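Histone-lysine N-methyltransferase, H3 lysine-9 specific SUVH6 (PDB 6A5N) transfers methyl groups to a specific lysine of histone H3 in Arabidopsis and probably reads methylated DNA through its SAD/SRA domain. Local coordinates at residues S257-I262 and P354-K359; I405-D410 and D495-L500; N454-P459 and E491-Y496; A463-Y468 and P476-F481. The protein carries 1 engineered substitution. All coordinates share one frame; numbering follows the deposited sequence.

Contact 1 of 4, residues S257-I262 and P354-K359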
loop_
_atom_site.group_PDB
_atom_site.type_symbol
_atom_site.label_atom_id
_atom_site.label_comp_id
_atom_site.label_asym_id
_atom_site.label_seq_id
_atom_site.Cartn_x
_atom_site.Cartn_y
_atom_site.Cartn_z
ATOM N N SER A 257 -0.397 -9.703 -18.971
ATOM C CA SER A 257 -0.098 -9.116 -20.272
ATOM C C SER A 257 1.142 -8.232 -20.263
ATOM O O SER A 257 1.576 -7.728 -19.218
ATOM C CB SER A 257 -1.301 -8.313 -20.773
ATOM O OG SER A 257 -2.411 -9.162 -20.987
ATOM N N ALA A 258 1.720 -8.078 -21.448
ATOM C CA ALA A 258 2.918 -7.276 -21.624
ATOM C C ALA A 258 2.597 -6.124 -22.546
ATOM O O ALA A 258 2.086 -6.341 -23.648
ATOM C CB ALA A 258 4.052 -8.120 -22.195
ATOM N N VAL A 259 2.893 -4.901 -22.117
ATOM C CA VAL A 259 2.642 -3.750 -22.972
ATOM C C VAL A 259 3.864 -2.852 -23.151
ATOM O O VAL A 259 4.732 -2.722 -22.260
ATOM C CB VAL A 259 1.459 -2.899 -22.452
ATOM C CG1 VAL A 259 0.172 -3.701 -22.495
ATOM C CG2 VAL A 259 1.730 -2.399 -21.051
ATOM N N ASN A 260 3.921 -2.251 -24.337
ATOM C CA ASN A 260 4.946 -1.284 -24.688
ATOM C C ASN A 260 4.379 -0.247 -25.644
ATOM O O ASN A 260 3.767 -0.598 -26.655
ATOM C CB ASN A 260 6.150 -1.991 -25.314
ATOM C CG ASN A 260 7.272 -1.037 -25.668
ATOM O OD1 ASN A 260 7.240 0.151 -25.342
ATOM N ND2 ASN A 260 8.293 -1.572 -26.316
ATOM N N GLU A 261 4.586 1.024 -25.311
ATOM C CA GLU A 261 4.147 2.149 -26.135
ATOM C C GLU A 261 5.346 3.042 -26.453
ATOM O O GLU A 261 5.193 4.199 -26.856
ATOM C CB GLU A 261 3.049 2.932 -25.411
ATOM C CG GLU A 261 3.395 3.232 -23.947
ATOM C CD GLU A 261 2.188 3.619 -23.109
ATOM O OE1 GLU A 261 1.114 3.000 -23.279
ATOM O OE2 GLU A 261 2.317 4.536 -22.271
ATOM N N ILE A 262 6.539 2.476 -26.266
ATOM C CA ILE A 262 7.800 3.185 -26.442
ATOM C C ILE A 262 8.653 2.512 -27.528
ATOM O O ILE A 262 9.754 2.973 -27.835
ATOM C CB ILE A 262 8.597 3.234 -25.105
ATOM C CG1 ILE A 262 7.651 3.372 -23.905
ATOM C CG2 ILE A 262 9.650 4.351 -25.112
ATOM C CD1 ILE A 262 6.917 4.709 -23.826
ATOM N N PRO A 354 -4.466 -7.942 -10.616
ATOM C CA PRO A 354 -4.217 -7.771 -12.047
ATOM C C PRO A 354 -2.835 -7.177 -12.258
ATOM O O PRO A 354 -2.633 -5.991 -11.980
ATOM C CB PRO A 354 -5.326 -6.804 -12.486
ATOM C CG PRO A 354 -5.677 -6.031 -11.255
ATOM C CD PRO A 354 -5.398 -6.928 -10.077
ATOM N N LEU A 355 -1.893 -7.983 -12.732
ATOM C CA LEU A 355 -0.538 -7.504 -12.975
ATOM C C LEU A 355 -0.227 -7.457 -14.462
ATOM O O LEU A 355 -0.787 -8.235 -15.246
ATOM C CB LEU A 355 0.469 -8.397 -12.264
ATOM C CG LEU A 355 0.359 -8.374 -10.740
ATOM C CD1 LEU A 355 1.421 -9.229 -10.057
ATOM C CD2 LEU A 355 0.421 -6.953 -10.238
ATOM N N GLU A 356 0.643 -6.532 -14.857
ATOM C CA GLU A 356 1.149 -6.515 -16.227
ATOM C C GLU A 356 2.610 -6.071 -16.226
ATOM O O GLU A 356 3.054 -5.336 -15.327
ATOM C CB GLU A 356 0.302 -5.597 -17.126
ATOM C CG GLU A 356 0.731 -4.138 -17.102
ATOM C CD GLU A 356 -0.123 -3.236 -17.994
ATOM O OE1 GLU A 356 -1.210 -3.666 -18.441
ATOM O OE2 GLU A 356 0.301 -2.089 -18.241
ATOM N N ILE A 357 3.365 -6.533 -17.217
ATOM C CA ILE A 357 4.735 -6.062 -17.368
ATOM C C ILE A 357 4.781 -5.038 -18.498
ATOM O O ILE A 357 4.038 -5.149 -19.479
ATOM C CB ILE A 357 5.722 -7.213 -17.624
ATOM C CG1 ILE A 357 5.528 -7.816 -19.014
ATOM C CG2 ILE A 357 5.582 -8.274 -16.536
ATOM C CD1 ILE A 357 6.800 -8.398 -19.605
ATOM N N PHE A 358 5.588 -4.010 -18.330
ATOM C CA PHE A 358 5.594 -2.929 -19.286
ATOM C C PHE A 358 6.986 -2.417 -19.502
ATOM O O PHE A 358 7.803 -2.527 -18.618
ATOM C CB PHE A 358 4.714 -1.807 -18.779
ATOM C CG PHE A 358 5.275 -1.099 -17.609
ATOM C CD1 PHE A 358 5.951 0.071 -17.769
ATOM C CD2 PHE A 358 5.117 -1.604 -16.353
ATOM C CE1 PHE A 358 6.470 0.726 -16.697
ATOM C CE2 PHE A 358 5.636 -0.963 -15.274
ATOM C CZ PHE A 358 6.316 0.203 -15.447
ATOM N N LYS A 359 7.253 -1.922 -20.700
ATOM C CA LYS A 359 8.513 -1.255 -20.979
ATOM C C LYS A 359 8.561 0.130 -20.360
ATOM O O LYS A 359 7.588 0.857 -20.404
ATOM C CB LYS A 359 8.751 -1.154 -22.472
ATOM C CG LYS A 359 9.986 -1.895 -22.927
ATOM C CD LYS A 359 11.176 -0.985 -23.104
ATOM C CE LYS A 359 11.204 -0.423 -24.510
ATOM N NZ LYS A 359 12.591 -0.233 -25.002
HETATM O O HOH W 1 -2.614 -8.038 -17.565
#
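A258 and V259 pair with I357 and F358 as parallel neighbours in a four-stranded mixed sheet. The short strand 257-259 belongs to the Pre-SET region; strand 355-360 lies beside it and hands the sheet on to strand 364-369. Three backbone bonds join the pair. I357 N gives to S257 O at 2.9 Å, V259 N gives to I357 O, and K359 N gives to V259 O. A258 and I357 share one face. I357 CG1 stands between its own backbone N and carbonyl carbon (chi1 70°), which brings it within 3.5 Å of A258 CB. V259, E356 and F358 lie on the other face. There V259 and E356 cross at about a right angle, with V259 CG2 3.2 Å from E356 OE2. The same OE2 is held in a salt bridge by R368. F358 meets V259 through CB; the ring turns from V259 and makes a cation-pi contact with R368. Further along, N260 and K359 run side by side. N260 CG is anti to the backbone N (chi1 -178°); this torsion lays the amide alongside the bent lysine chain, ND2 3.6 Å from K359 CE. An alanine at N260 is likely to leave I262 N without its acceptor and the lysine chain without this flank. That acceptor is N260 OD1, which closes an Asx turn by taking I262 N at 2.6 Å.

Contact 2 of 4, residues I405-D410 and D495-L500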
loop_
_atom_site.group_PDB
_atom_site.type_symbol
_atom_site.label_atom_id
_atom_site.label_comp_id
_atom_site.label_asym_id
_atom_site.label_seq_id
_atom_site.Cartn_x
_atom_site.Cartn_y
_atom_site.Cartn_z
ATOM N N ILE A 405 18.432 -14.468 -1.162
ATOM C CA ILE A 405 17.417 -14.662 -0.130
ATOM C C ILE A 405 17.842 -14.013 1.192
ATOM O O ILE A 405 18.875 -14.371 1.764
ATOM C CB ILE A 405 17.111 -16.169 0.101
ATOM C CG1 ILE A 405 16.460 -16.784 -1.144
ATOM C CG2 ILE A 405 16.195 -16.352 1.295
ATOM C CD1 ILE A 405 15.891 -18.186 -0.932
ATOM N N GLY A 406 17.043 -13.052 1.655
ATOM C CA GLY A 406 17.303 -12.335 2.893
ATOM C C GLY A 406 17.390 -13.163 4.165
ATOM O O GLY A 406 16.423 -13.792 4.590
ATOM N N ASN A 407 18.570 -13.128 4.773
ATOM C CA ASN A 407 18.873 -13.814 6.022
ATOM C C ASN A 407 18.719 -12.907 7.248
ATOM O O ASN A 407 18.273 -13.352 8.308
ATOM C CB ASN A 407 20.302 -14.353 5.973
ATOM C CG ASN A 407 21.269 -13.383 5.287
ATOM O OD1 ASN A 407 20.882 -12.642 4.379
ATOM N ND2 ASN A 407 22.528 -13.373 5.735
ATOM N N ARG A 408 19.082 -11.634 7.091
ATOM C CA ARG A 408 19.215 -10.708 8.212
ATOM C C ARG A 408 17.887 -10.119 8.675
ATOM O O ARG A 408 16.903 -10.105 7.927
ATOM C CB ARG A 408 20.149 -9.559 7.838
ATOM C CG ARG A 408 20.975 -9.784 6.587
ATOM C CD ARG A 408 21.835 -8.565 6.317
ATOM N NE ARG A 408 22.526 -8.623 5.031
ATOM C CZ ARG A 408 23.636 -9.314 4.799
ATOM N NH1 ARG A 408 24.196 -10.022 5.764
ATOM N NH2 ARG A 408 24.192 -9.300 3.597
ATOM N N TYR A 409 17.876 -9.628 9.914
ATOM C CA TYR A 409 16.689 -9.025 10.517
ATOM C C TYR A 409 17.088 -8.165 11.710
ATOM O O TYR A 409 18.124 -8.392 12.333
ATOM C CB TYR A 409 15.685 -10.096 10.950
ATOM C CG TYR A 409 14.510 -9.572 11.746
ATOM C CD1 TYR A 409 13.388 -9.071 11.101
ATOM C CD2 TYR A 409 14.512 -9.603 13.141
ATOM C CE1 TYR A 409 12.301 -8.603 11.815
ATOM C CE2 TYR A 409 13.433 -9.131 13.869
ATOM C CZ TYR A 409 12.326 -8.631 13.197
ATOM O OH TYR A 409 11.236 -8.164 13.910
ATOM N N ASP A 410 16.251 -7.178 12.005
ATOM C CA ASP A 410 16.468 -6.196 13.056
ATOM C C ASP A 410 15.111 -5.963 13.719
ATOM O O ASP A 410 14.107 -5.763 13.018
ATOM C CB ASP A 410 17.043 -4.902 12.459
ATOM C CG ASP A 410 17.509 -3.923 13.510
ATOM O OD1 ASP A 410 18.549 -3.274 13.281
ATOM O OD2 ASP A 410 16.839 -3.777 14.553
ATOM N N ASP A 495 13.715 -2.565 -2.550
ATOM C CA ASP A 495 15.092 -2.218 -2.251
ATOM C C ASP A 495 16.050 -3.382 -2.062
ATOM O O ASP A 495 15.641 -4.514 -1.965
ATOM C CB ASP A 495 15.146 -1.329 -1.032
ATOM C CG ASP A 495 16.279 -0.359 -1.074
ATOM O OD1 ASP A 495 17.206 -0.584 -1.854
ATOM O OD2 ASP A 495 16.246 0.624 -0.316
ATOM N N TYR A 496 17.338 -3.068 -2.027
ATOM C CA TYR A 496 18.416 -4.029 -1.809
ATOM C C TYR A 496 18.546 -4.512 -0.391
ATOM O O TYR A 496 18.016 -3.925 0.509
ATOM C CB TYR A 496 19.749 -3.472 -2.285
ATOM C CG TYR A 496 19.913 -3.631 -3.760
ATOM C CD1 TYR A 496 19.837 -4.873 -4.343
ATOM C CD2 TYR A 496 20.089 -2.534 -4.577
ATOM C CE1 TYR A 496 19.950 -5.027 -5.708
ATOM C CE2 TYR A 496 20.206 -2.675 -5.941
ATOM C CZ TYR A 496 20.144 -3.925 -6.497
ATOM O OH TYR A 496 20.262 -4.065 -7.848
ATOM N N ASN A 497 19.238 -5.622 -0.213
ATOM C CA ASN A 497 19.211 -6.315 1.053
ATOM C C ASN A 497 19.761 -5.574 2.268
ATOM O O ASN A 497 19.105 -5.514 3.291
ATOM C CB ASN A 497 19.804 -7.742 0.859
ATOM C CG ASN A 497 21.120 -7.981 1.595
ATOM O OD1 ASN A 497 21.232 -8.917 2.387
ATOM N ND2 ASN A 497 22.117 -7.144 1.331
ATOM N N TYR A 498 20.930 -4.977 2.137
ATOM C CA TYR A 498 21.537 -4.212 3.217
ATOM C C TYR A 498 22.299 -5.022 4.235
ATOM O O TYR A 498 22.177 -6.220 4.283
ATOM C CB TYR A 498 20.523 -3.287 3.878
ATOM C CG TYR A 498 20.067 -2.174 2.962
ATOM C CD1 TYR A 498 20.785 -1.854 1.813
ATOM C CD2 TYR A 498 18.925 -1.451 3.234
ATOM C CE1 TYR A 498 20.382 -0.859 0.967
ATOM C CE2 TYR A 498 18.516 -0.443 2.389
ATOM C CZ TYR A 498 19.256 -0.154 1.259
ATOM O OH TYR A 498 18.886 0.843 0.398
ATOM N N ALA A 499 23.104 -4.349 5.040
ATOM C CA ALA A 499 24.008 -5.029 5.937
ATOM C C ALA A 499 23.599 -5.024 7.382
ATOM O O ALA A 499 24.234 -5.641 8.213
ATOM C CB ALA A 499 25.393 -4.457 5.798
ATOM N N LEU A 500 22.562 -4.297 7.707
ATOM C CA LEU A 500 21.979 -4.390 9.032
ATOM C C LEU A 500 22.784 -3.559 10.008
ATOM O O LEU A 500 22.348 -3.283 11.115
ATOM C CB LEU A 500 21.861 -5.854 9.485
ATOM C CG LEU A 500 22.402 -6.264 10.840
ATOM C CD1 LEU A 500 21.220 -6.472 11.745
ATOM C CD2 LEU A 500 23.178 -7.551 10.744
#
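R408 reaches across to N497 and Y498 with its chain extended from CG to NE. This is the closely approached part of the contact, yet its bonds are weak. R408 NE lies 3.0 Å from N497 OD1, and R408 NH2 lies 3.2 Å from the same oxygen. Both bonds are bent. The guanidinium and the amide are turned 60° apart, so the two groups do not meet as flat partners. N497 is on the solvent side. Y498 O also comes close to R408 NE, but the modelled separation is too short to be trusted. A499 CA sits over one face of the guanidinium, 4.0 Å from R408 NE. The stronger partner of this arginine is E432, which forms a salt bridge with NH1. With an alanine here, E432 is likely to lose its salt-bridge partner and N497 OD1 its two weak donors. L500 packs more loosely. Its CD1 approaches Y409 O at 3.7 Å, and L500 CB stands 4.2 Å from R408 CD. D410 OD1 is 4.4 Å from L500 CD1; its carboxylate is engaged by R428 and S412 N. The segment 495-500 begins with the last two residues of the ELxxDY-type motif of SET domains. The contact joins the loop just after this motif, on the way to the probable post-SET part, to the loop before strand 409-410.

Contact 3 of 4, residues N454-P459 and E491-Y496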
loop_
_atom_site.group_PDB
_atom_site.type_symbol
_atom_site.label_atom_id
_atom_site.label_comp_id
_atom_site.label_asym_id
_atom_site.label_seq_id
_atom_site.Cartn_x
_atom_site.Cartn_y
_atom_site.Cartn_z
ATOM N N ASN A 454 11.716 -4.271 -10.600
ATOM C CA ASN A 454 12.969 -3.522 -10.542
ATOM C C ASN A 454 13.280 -3.033 -9.136
ATOM O O ASN A 454 12.444 -3.136 -8.232
ATOM C CB ASN A 454 12.942 -2.324 -11.498
ATOM C CG ASN A 454 12.840 -2.738 -12.951
ATOM O OD1 ASN A 454 13.769 -3.322 -13.512
ATOM N ND2 ASN A 454 11.720 -2.411 -13.580
ATOM N N HIS A 455 14.481 -2.485 -8.964
ATOM C CA HIS A 455 14.946 -2.042 -7.656
ATOM C C HIS A 455 14.828 -0.531 -7.469
ATOM O O HIS A 455 14.988 0.232 -8.420
ATOM C CB HIS A 455 16.396 -2.486 -7.446
ATOM C CG HIS A 455 16.811 -3.634 -8.321
ATOM N ND1 HIS A 455 17.148 -3.476 -9.647
ATOM C CD2 HIS A 455 16.940 -4.956 -8.052
ATOM C CE1 HIS A 455 17.471 -4.651 -10.158
ATOM N NE2 HIS A 455 17.351 -5.566 -9.212
ATOM N N SER A 456 14.539 -0.094 -6.246
ATOM C CA SER A 456 14.372 1.337 -5.965
ATOM C C SER A 456 14.851 1.745 -4.579
ATOM O O SER A 456 14.704 0.985 -3.613
ATOM C CB SER A 456 12.900 1.737 -6.119
ATOM O OG SER A 456 12.757 3.141 -6.233
ATOM N N CYS A 457 15.402 2.956 -4.499
ATOM C CA CYS A 457 15.819 3.584 -3.246
ATOM C C CYS A 457 14.614 4.006 -2.400
ATOM O O CYS A 457 14.735 4.207 -1.190
ATOM C CB CYS A 457 16.710 4.805 -3.540
ATOM S SG CYS A 457 18.120 4.485 -4.638
ATOM N N SER A 458 13.461 4.158 -3.049
ATOM C CA SER A 458 12.198 4.319 -2.338
ATOM C C SER A 458 11.166 3.313 -2.870
ATOM O O SER A 458 10.376 3.632 -3.757
ATOM C CB SER A 458 11.686 5.755 -2.472
ATOM O OG SER A 458 10.760 5.884 -3.538
ATOM N N PRO A 459 11.174 2.088 -2.323
ATOM C CA PRO A 459 10.291 0.990 -2.740
ATOM C C PRO A 459 8.883 1.021 -2.149
ATOM O O PRO A 459 8.683 1.524 -1.035
ATOM C CB PRO A 459 11.026 -0.244 -2.216
ATOM C CG PRO A 459 11.674 0.232 -0.959
ATOM C CD PRO A 459 12.090 1.668 -1.243
ATOM N N GLU A 491 4.813 1.942 -10.566
ATOM C CA GLU A 491 5.717 0.822 -10.765
ATOM C C GLU A 491 6.012 0.110 -9.462
ATOM O O GLU A 491 6.157 0.731 -8.404
ATOM C CB GLU A 491 7.018 1.297 -11.400
ATOM C CG GLU A 491 7.705 0.244 -12.263
ATOM C CD GLU A 491 9.155 0.579 -12.539
ATOM O OE1 GLU A 491 9.619 1.671 -12.138
ATOM O OE2 GLU A 491 9.830 -0.261 -13.162
ATOM N N LEU A 492 6.110 -1.205 -9.536
ATOM C CA LEU A 492 6.412 -1.978 -8.355
ATOM C C LEU A 492 7.923 -2.154 -8.239
ATOM O O LEU A 492 8.587 -2.613 -9.175
ATOM C CB LEU A 492 5.673 -3.316 -8.407
ATOM C CG LEU A 492 4.156 -3.148 -8.532
ATOM C CD1 LEU A 492 3.434 -4.485 -8.666
ATOM C CD2 LEU A 492 3.612 -2.365 -7.357
ATOM N N CYS A 493 8.469 -1.760 -7.096
ATOM C CA CYS A 493 9.898 -1.916 -6.859
ATOM C C CYS A 493 10.208 -2.275 -5.408
ATOM O O CYS A 493 9.436 -1.940 -4.487
ATOM C CB CYS A 493 10.633 -0.635 -7.265
ATOM S SG CYS A 493 9.697 0.877 -6.914
ATOM N N TYR A 494 11.323 -2.991 -5.220
ATOM C CA TYR A 494 11.833 -3.328 -3.881
ATOM C C TYR A 494 13.290 -2.875 -3.760
ATOM O O TYR A 494 14.016 -2.871 -4.754
ATOM C CB TYR A 494 11.712 -4.840 -3.591
ATOM C CG TYR A 494 12.478 -5.746 -4.529
ATOM C CD1 TYR A 494 13.775 -6.146 -4.238
ATOM C CD2 TYR A 494 11.887 -6.232 -5.687
ATOM C CE1 TYR A 494 14.469 -6.989 -5.086
ATOM C CE2 TYR A 494 12.568 -7.071 -6.540
ATOM C CZ TYR A 494 13.857 -7.452 -6.236
ATOM O OH TYR A 494 14.532 -8.293 -7.097
ATOM N N ASP A 495 13.715 -2.565 -2.550
ATOM C CA ASP A 495 15.092 -2.218 -2.251
ATOM C C ASP A 495 16.050 -3.382 -2.062
ATOM O O ASP A 495 15.641 -4.514 -1.965
ATOM C CB ASP A 495 15.146 -1.329 -1.032
ATOM C CG ASP A 495 16.279 -0.359 -1.074
ATOM O OD1 ASP A 495 17.206 -0.584 -1.854
ATOM O OD2 ASP A 495 16.246 0.624 -0.316
ATOM N N TYR A 496 17.338 -3.068 -2.027
ATOM C CA TYR A 496 18.416 -4.029 -1.809
ATOM C C TYR A 496 18.546 -4.512 -0.391
ATOM O O TYR A 496 18.016 -3.925 0.509
ATOM C CB TYR A 496 19.749 -3.472 -2.285
ATOM C CG TYR A 496 19.913 -3.631 -3.760
ATOM C CD1 TYR A 496 19.837 -4.873 -4.343
ATOM C CD2 TYR A 496 20.089 -2.534 -4.577
ATOM C CE1 TYR A 496 19.950 -5.027 -5.708
ATOM C CE2 TYR A 496 20.206 -2.675 -5.941
ATOM C CZ TYR A 496 20.144 -3.925 -6.497
ATOM O OH TYR A 496 20.262 -4.065 -7.848
#
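N454 ND2 is gripped by two acceptors, E491 OE2 at 2.9 Å and the backbone O of W365. The bond to E491 leaves the asparagine amide plane by 21°, and it meets OE2 nearly along the C-O axis. E491 OE1 is taken by R363 in a salt bridge, so the carboxylate is held at both oxygens. Beside this pair the two backbones run parallel. Y494 N gives to N454 O at 3.2 Å, and S456 N gives to Y494 O. C493 SG stands between its own backbone N and carbonyl carbon (chi1 36°), which places it 3.4 Å from S456 CB. P459 packs its CB against C493 O at 3.2 Å. H455 and Y494 form an offset edge-to-face (T-shaped) pair, H455 giving the edge, with planes at 71°. Y496 OH lies over the H455 ring, while the rings themselves are slid apart and barely overlap. The two sequences, NHSCSP and ELCYDY, are signature motifs that pack together in the pseudoknot characteristic of SET domains. Next to it, backbone hydrogen bonds link L492 to V367 of strand 364-369 and C493 to L461 of strand 461-467, and Y494 stacks on F480 of strand 477-482.

Contact 4 of 4, residues A463-Y468 and P476-F481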
loop_
_atom_site.group_PDB
_atom_site.type_symbol
_atom_site.label_atom_id
_atom_site.label_comp_id
_atom_site.label_asym_id
_atom_site.label_seq_id
_atom_site.Cartn_x
_atom_site.Cartn_y
_atom_site.Cartn_z
ATOM N N ALA A 463 10.225 -7.633 0.730
ATOM C CA ALA A 463 10.280 -9.094 0.635
ATOM C C ALA A 463 10.086 -9.750 2.002
ATOM O O ALA A 463 10.726 -9.359 2.978
ATOM C CB ALA A 463 11.601 -9.535 0.014
ATOM N N GLN A 464 9.216 -10.750 2.072
ATOM C CA GLN A 464 8.949 -11.439 3.328
ATOM C C GLN A 464 9.142 -12.936 3.137
ATOM O O GLN A 464 8.753 -13.481 2.112
ATOM C CB GLN A 464 7.530 -11.097 3.806
ATOM C CG GLN A 464 6.989 -11.964 4.936
ATOM C CD GLN A 464 7.621 -11.658 6.267
ATOM O OE1 GLN A 464 7.464 -10.557 6.797
ATOM N NE2 GLN A 464 8.337 -12.637 6.829
ATOM N N ASN A 465 9.769 -13.596 4.103
ATOM C CA ASN A 465 10.017 -15.025 3.994
ATOM C C ASN A 465 8.862 -15.844 4.565
ATOM O O ASN A 465 8.556 -15.745 5.759
ATOM C CB ASN A 465 11.330 -15.384 4.699
ATOM C CG ASN A 465 12.548 -14.873 3.963
ATOM O OD1 ASN A 465 12.563 -14.831 2.737
ATOM N ND2 ASN A 465 13.594 -14.531 4.703
ATOM N N VAL A 466 8.199 -16.645 3.734
ATOM C CA VAL A 466 7.161 -17.511 4.286
ATOM C C VAL A 466 7.535 -18.990 4.165
ATOM O O VAL A 466 8.186 -19.420 3.203
ATOM C CB VAL A 466 5.773 -17.275 3.632
ATOM C CG1 VAL A 466 5.448 -15.775 3.560
ATOM C CG2 VAL A 466 5.696 -17.907 2.264
ATOM N N LEU A 467 7.141 -19.758 5.173
ATOM C CA LEU A 467 7.313 -21.199 5.141
ATOM C C LEU A 467 5.970 -21.917 5.134
ATOM O O LEU A 467 5.191 -21.820 6.088
ATOM C CB LEU A 467 8.162 -21.667 6.327
ATOM C CG LEU A 467 9.662 -21.418 6.178
ATOM C CD1 LEU A 467 10.447 -21.791 7.423
ATOM C CD2 LEU A 467 10.180 -22.180 4.991
ATOM N N TYR A 468 5.693 -22.562 4.007
ATOM C CA TYR A 468 4.756 -23.668 3.907
ATOM C C TYR A 468 5.571 -24.670 3.110
ATOM O O TYR A 468 6.737 -24.378 2.812
ATOM C CB TYR A 468 3.436 -23.278 3.224
ATOM C CG TYR A 468 3.548 -22.798 1.787
ATOM C CD1 TYR A 468 3.084 -23.577 0.736
ATOM C CD2 TYR A 468 4.090 -21.551 1.486
ATOM C CE1 TYR A 468 3.179 -23.147 -0.576
ATOM C CE2 TYR A 468 4.185 -21.107 0.181
ATOM C CZ TYR A 468 3.729 -21.906 -0.849
ATOM O OH TYR A 468 3.829 -21.451 -2.148
ATOM N N PRO A 476 13.382 -20.291 2.480
ATOM C CA PRO A 476 11.965 -19.923 2.532
ATOM C C PRO A 476 11.447 -19.483 1.181
ATOM O O PRO A 476 12.245 -19.335 0.258
ATOM C CB PRO A 476 11.958 -18.742 3.495
ATOM C CG PRO A 476 13.264 -18.076 3.242
ATOM C CD PRO A 476 14.233 -19.216 3.031
ATOM N N HIS A 477 10.143 -19.272 1.059
ATOM C CA HIS A 477 9.628 -18.609 -0.128
ATOM C C HIS A 477 9.740 -17.092 0.061
ATOM O O HIS A 477 9.546 -16.585 1.177
ATOM C CB HIS A 477 8.181 -19.008 -0.400
ATOM C CG HIS A 477 7.990 -20.468 -0.664
ATOM N ND1 HIS A 477 7.618 -20.962 -1.897
ATOM C CD2 HIS A 477 8.092 -21.544 0.156
ATOM C CE1 HIS A 477 7.510 -22.277 -1.826
ATOM N NE2 HIS A 477 7.793 -22.654 -0.592
ATOM N N VAL A 478 10.061 -16.373 -1.017
ATOM C CA VAL A 478 10.113 -14.906 -0.978
ATOM C C VAL A 478 8.815 -14.326 -1.526
ATOM O O VAL A 478 8.538 -14.409 -2.727
ATOM C CB VAL A 478 11.310 -14.362 -1.767
ATOM C CG1 VAL A 478 11.326 -12.833 -1.758
ATOM C CG2 VAL A 478 12.591 -14.885 -1.163
ATOM N N MET A 479 8.022 -13.742 -0.635
ATOM C CA MET A 479 6.728 -13.193 -0.991
ATOM C C MET A 479 6.763 -11.683 -0.892
ATOM O O MET A 479 7.080 -11.138 0.168
ATOM C CB MET A 479 5.646 -13.765 -0.080
ATOM C CG MET A 479 5.589 -15.273 -0.096
ATOM S SD MET A 479 5.651 -15.873 -1.793
ATOM C CE MET A 479 5.087 -17.569 -1.579
ATOM N N PHE A 480 6.474 -11.008 -2.001
ATOM C CA PHE A 480 6.465 -9.557 -1.999
ATOM C C PHE A 480 5.143 -9.051 -1.425
ATOM O O PHE A 480 4.060 -9.510 -1.817
ATOM C CB PHE A 480 6.694 -9.017 -3.415
ATOM C CG PHE A 480 8.059 -9.337 -3.974
ATOM C CD1 PHE A 480 9.213 -8.795 -3.399
ATOM C CD2 PHE A 480 8.191 -10.164 -5.081
ATOM C CE1 PHE A 480 10.474 -9.083 -3.918
ATOM C CE2 PHE A 480 9.445 -10.450 -5.607
ATOM C CZ PHE A 480 10.586 -9.913 -5.021
ATOM N N PHE A 481 5.235 -8.134 -0.468
ATOM C CA PHE A 481 4.052 -7.486 0.061
ATOM C C PHE A 481 4.174 -6.002 -0.200
ATOM O O PHE A 481 5.260 -5.520 -0.562
ATOM C CB PHE A 481 3.886 -7.769 1.554
ATOM C CG PHE A 481 3.394 -9.153 1.860
ATOM C CD1 PHE A 481 4.287 -10.222 1.997
ATOM C CD2 PHE A 481 2.032 -9.385 2.029
ATOM C CE1 PHE A 481 3.819 -11.511 2.292
ATOM C CE2 PHE A 481 1.560 -10.669 2.324
ATOM C CZ PHE A 481 2.458 -11.728 2.453
#
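Y468 and H477 stack face to face, centroids 4.5 Å apart and planes at 21°. Y468 CE2 lies over the centre of the imidazole, whereas H477 NE2 sits toward the rim of the phenol ring. V466 O is at the imidazole edge, and M479 CE is at the phenol edge. H477 CG is anti to the carbonyl carbon (chi1 -62°), which sets the imidazole against Y468. Next along the same face, V466 CG2 packs on M479 CG at 3.5 Å, and Q464 CB on F481 CD1 at 3.8 Å. The opposite face carries A463 CB against V478 CG1, and N465 OD1 3.4 Å from P476 CG. The backbones form an antiparallel hairpin of the SET fold. Q464 pairs with M479 and V466 with H477, each through two bonds; M479 N to Q464 O is nearly straight at 175°. Polar groups find partners outside the hairpin: H477 ND1 is hydrogen-bonded to E381 OE2, Q464 NE2 gives to K326 O, and N465 ND2 to G406 O. Polar bonds as well as apolar packing thus tie the hairpin to its surroundings.

How the contacts relate
From the N terminus, contact 1 comes first. It closes a loop of 91 residues, tying the Pre-SET strand 257-259 to strand 355-360, and ends before the others begin. Contact 2 opens at 405-410 and closes at 495-500. Contact 3 opens at 454-459 and ends on the same stretch, sharing D495 and Y496 with contact 2. Contact 4, the hairpin, is nested inside the loops of both. Several touches join them. F358 and L355 of contact 1 pack on E491 and L492 of contact 3. I405 of contact 2 packs on P476 of contact 4, and contacts 3 and 4 also touch. Contacts 2, 3 and 4 thus knit the SET domain together, and contact 1 attaches Pre-SET.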